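Local coordinates for glycerate dehydrogenase related protein (Thermoplasma acidophilum, PDB 3GVX) that probably acts as an NAD(P)-dependent D-2-hydroxyacid dehydrogenase that reduces 2-oxo acids such as glyoxylate or hydroxypyruvate, at residues 92-95 against 96-100; 274-277 against 278-282. All coordinates share one frame; numbering follows the deposited sequence.

Interaction 1 (92-95 against 96-100)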
# COMPACT_ATOMS: atom_id res chain seq x y z
N LEU B 92 8.17 0.51 3.01
CA LEU B 92 9.55 0.09 2.70
C LEU B 92 9.55 -0.73 1.43
O LEU B 92 10.37 -0.55 0.53
CB LEU B 92 10.11 -0.76 3.82
CG LEU B 92 10.37 0.07 5.06
CD1 LEU B 92 10.57 -0.84 6.27
CD2 LEU B 92 11.57 0.98 4.78
N LEU B 93 8.61 -1.65 1.40
CA LEU B 93 8.40 -2.57 0.30
C LEU B 93 8.28 -1.83 -1.03
O LEU B 93 8.99 -2.14 -1.99
CB LEU B 93 7.14 -3.36 0.57
CG LEU B 93 7.23 -4.84 0.19
CD1 LEU B 93 6.18 -5.60 1.00
CD2 LEU B 93 7.08 -5.02 -1.31
N LEU B 94 7.37 -0.86 -1.08
CA LEU B 94 7.15 -0.07 -2.29
C LEU B 94 8.28 0.91 -2.60
O LEU B 94 8.51 1.24 -3.75
CB LEU B 94 5.80 0.67 -2.19
CG LEU B 94 4.59 -0.26 -2.23
CD1 LEU B 94 3.35 0.50 -1.77
CD2 LEU B 94 4.43 -0.82 -3.63
N ALA B 95 8.98 1.37 -1.57
CA ALA B 95 10.09 2.30 -1.77
C ALA B 95 11.12 1.62 -2.65
O ALA B 95 11.62 2.21 -3.59
CB ALA B 95 10.73 2.70 -0.43
N HIS B 96 11.39 0.37 -2.33
CA HIS B 96 12.34 -0.44 -3.09
C HIS B 96 11.78 -0.91 -4.43
O HIS B 96 12.43 -0.79 -5.45
CB HIS B 96 12.80 -1.65 -2.26
CG HIS B 96 13.66 -2.60 -3.02
ND1 HIS B 96 14.77 -2.20 -3.72
CD2 HIS B 96 13.55 -3.94 -3.22
CE1 HIS B 96 15.31 -3.25 -4.33
NE2 HIS B 96 14.59 -4.31 -4.04
N ALA B 97 10.55 -1.41 -4.42
CA ALA B 97 9.94 -1.88 -5.65
C ALA B 97 9.85 -0.83 -6.75
O ALA B 97 10.07 -1.14 -7.90
CB ALA B 97 8.55 -2.48 -5.37
N LYS B 98 9.56 0.42 -6.39
CA LYS B 98 9.45 1.49 -7.38
C LYS B 98 10.71 2.34 -7.52
O LYS B 98 10.69 3.41 -8.13
CB LYS B 98 8.24 2.40 -7.05
CG LYS B 98 6.98 1.62 -6.70
CD LYS B 98 6.57 0.68 -7.83
CE LYS B 98 5.34 -0.13 -7.44
NZ LYS B 98 4.86 -1.04 -8.53
N ASN B 99 11.79 1.85 -6.92
CA ASN B 99 13.07 2.56 -6.96
C ASN B 99 12.83 4.02 -6.64
O ASN B 99 13.32 4.92 -7.32
CB ASN B 99 13.70 2.42 -8.34
CG ASN B 99 14.00 0.98 -8.69
OD1 ASN B 99 13.81 0.56 -9.84
ND2 ASN B 99 14.48 0.22 -7.71
N ILE B 100 12.05 4.27 -5.59
CA ILE B 100 11.71 5.62 -5.20
C ILE B 100 12.91 6.52 -4.88
O ILE B 100 13.00 7.63 -5.40
CB ILE B 100 10.74 5.61 -3.99
CG1 ILE B 100 9.40 4.99 -4.42
CG2 ILE B 100 10.56 7.01 -3.43
CD1 ILE B 100 8.65 5.77 -5.50

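Interaction 2 (274-277 against 278-282)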
# COMPACT_ATOMS: atom_id res chain seq x y z
N GLU B 274 -15.05 1.13 19.19
CA GLU B 274 -15.56 0.25 18.16
C GLU B 274 -15.59 -1.18 18.64
O GLU B 274 -16.55 -1.89 18.39
CB GLU B 274 -14.74 0.39 16.88
CG GLU B 274 -15.10 1.66 16.13
CD GLU B 274 -14.34 1.85 14.82
OE1 GLU B 274 -13.21 1.33 14.69
OE2 GLU B 274 -14.86 2.54 13.92
N ASN B 275 -14.56 -1.60 19.36
CA ASN B 275 -14.56 -2.97 19.85
C ASN B 275 -15.70 -3.17 20.83
O ASN B 275 -16.22 -4.26 20.95
CB ASN B 275 -13.25 -3.34 20.55
CG ASN B 275 -13.14 -4.84 20.76
OD1 ASN B 275 -12.90 -5.32 21.87
ND2 ASN B 275 -13.31 -5.60 19.68
N VAL B 276 -16.08 -2.11 21.54
CA VAL B 276 -17.18 -2.19 22.50
C VAL B 276 -18.49 -2.46 21.77
O VAL B 276 -19.29 -3.30 22.18
CB VAL B 276 -17.31 -0.88 23.30
CG1 VAL B 276 -18.68 -0.81 23.97
CG2 VAL B 276 -16.17 -0.78 24.33
N ARG B 277 -18.68 -1.74 20.69
CA ARG B 277 -19.86 -1.87 19.86
C ARG B 277 -19.90 -3.26 19.22
O ARG B 277 -20.94 -3.90 19.18
CB ARG B 277 -19.84 -0.74 18.82
CG ARG B 277 -20.00 -1.14 17.39
CD ARG B 277 -20.99 -0.19 16.76
NE ARG B 277 -22.33 -0.75 16.74
CZ ARG B 277 -23.43 -0.06 16.46
NH1 ARG B 277 -23.35 1.24 16.20
NH2 ARG B 277 -24.61 -0.68 16.41
N ASN B 278 -18.75 -3.73 18.76
CA ASN B 278 -18.64 -5.04 18.14
C ASN B 278 -18.84 -6.15 19.14
O ASN B 278 -19.43 -7.18 18.84
CB ASN B 278 -17.29 -5.21 17.48
CG ASN B 278 -17.15 -4.37 16.25
OD1 ASN B 278 -16.06 -4.26 15.67
ND2 ASN B 278 -18.25 -3.77 15.82
N PHE B 279 -18.35 -5.93 20.34
CA PHE B 279 -18.49 -6.90 21.39
C PHE B 279 -19.96 -7.15 21.65
O PHE B 279 -20.37 -8.28 21.86
CB PHE B 279 -17.82 -6.44 22.67
CG PHE B 279 -17.94 -7.42 23.80
CD1 PHE B 279 -17.02 -8.46 23.94
CD2 PHE B 279 -18.98 -7.34 24.70
CE1 PHE B 279 -17.16 -9.39 24.96
CE2 PHE B 279 -19.13 -8.26 25.71
CZ PHE B 279 -18.22 -9.29 25.85
N PHE B 280 -20.76 -6.09 21.64
CA PHE B 280 -22.16 -6.27 21.92
C PHE B 280 -23.06 -6.74 20.78
O PHE B 280 -24.23 -7.01 21.01
CB PHE B 280 -22.72 -5.05 22.65
CG PHE B 280 -22.30 -5.02 24.10
CD1 PHE B 280 -21.27 -4.19 24.53
CD2 PHE B 280 -22.85 -5.92 25.00
CE1 PHE B 280 -20.78 -4.28 25.83
CE2 PHE B 280 -22.37 -6.01 26.31
CZ PHE B 280 -21.33 -5.18 26.72
N GLU B 281 -22.51 -6.86 19.58
CA GLU B 281 -23.27 -7.41 18.45
C GLU B 281 -22.93 -8.88 18.58
O GLU B 281 -23.61 -9.75 18.06
CB GLU B 281 -22.73 -6.93 17.09
CG GLU B 281 -22.47 -5.45 16.99
CD GLU B 281 -23.69 -4.63 17.31
OE1 GLU B 281 -24.34 -4.91 18.34
OE2 GLU B 281 -24.00 -3.70 16.54
N GLY B 282 -21.84 -9.12 19.31
CA GLY B 282 -21.31 -10.45 19.53
C GLY B 282 -20.10 -10.66 18.64
O GLY B 282 -19.89 -11.75 18.13

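Interaction 1 (92-95 against 96-100)
The carbonyls of Leu-92, Leu-93 and Leu-94 accept the N-H groups of His-96, Ala-97 and Lys-98 in turn, the last rungs of helix 79-97; Lys-98 N meets Leu-94 O at 3.0 Å. One bond then reaches a residue further: Ile-100 N donates to Ala-95 O at 2.9 Å, while Asn-99 N returns to His-96 O at 3.1 Å. With Asn-99 at positive phi (46°) as C-prime residue, this pair is a Schellman motif that closes the helix. Side-chain packing follows the same turn. Leu-94 and Lys-98 run side by side, CD2 of Leu-94 lying 4.0 Å from CE of Lys-98, and CG of Lys-98, beside the backbone N (chi1 -45°), lies 3.3 Å from Leu-94 O. Ile-100 folds back so that its CG1 sits 3.8 Å from Ala-95 CA. The lysine's amino group finds its partners outside the turn: NZ bonds to Thr-118 O and forms a salt bridge with Glu-87 of the second subunit. Leu-92 and Ala-95 pack on Ile-251 of strand 250-252, His-96 stacks on Trp-230 of strand 230-233, and Ile-100, opening helix 100-108, rests on Leu-92 of the second subunit.

Interaction 2 (274-277 against 278-282)
Arg-277 and Glu-281, one helical turn apart, share a salt bridge in which a single carboxylate oxygen takes both donors: NH2 of Arg-277 is 3.1 Å from Glu-281 OE2, and NE of Arg-277 gives the same oxygen a weak bond at 3.4 Å. OE2 lies at the guanidinium edge, near its plane; NH2 comes to it on the syn side, 29° out of the carboxylate plane, and the two flat groups are turned 56° apart. In Glu-281, chi1 (-47°) sets CG beside the backbone N and 3.1 Å from Arg-277 O, and a bend at chi2 turns the carboxylate toward the guanidinium. With an alanine at Arg-277 the Glu-281 carboxylate is likely to lose its charged mate and turn freely. Beside the bridge, CG of Arg-277 lies 3.5 Å from ND2 of Asn-278. On another side of the helix, Val-276 CG1 touches Phe-280 CD1 at 4.3 Å, and Val-276 O, which accepts Phe-280 N, also meets that ring at its edge. CD2 of Phe-279 stands over the centre of the Phe-280 ring, 3.6 Å above its plane. Val-276 and both phenylalanines pack on Met-52 of strand 52-55. Gly-282, at positive phi, is the C-prime residue of a Schellman motif, a classic helix C-terminal end.

From the N terminus, the chain first builds all five strands of the first parallel sheet, then enters helix 79-97, whose last turn is interaction 1. Neither contact closes a long loop: each joins adjoining segments at a helix's C-terminal end, and the two follow in series without nesting or crossing. After 96-100 the chain runs through helix 100-108 and the seven-stranded parallel sheet of the NAD-binding domain, then returns in helix 266-279 to the first sheet, where interaction 2 lies at the C-terminal part of that helix. Interaction 1 thus belongs to the seven-stranded sheet and the subunit interface, interaction 2 to the five-stranded sheet. Their centres lie 38 Å apart, on opposite sides of the chain's centre.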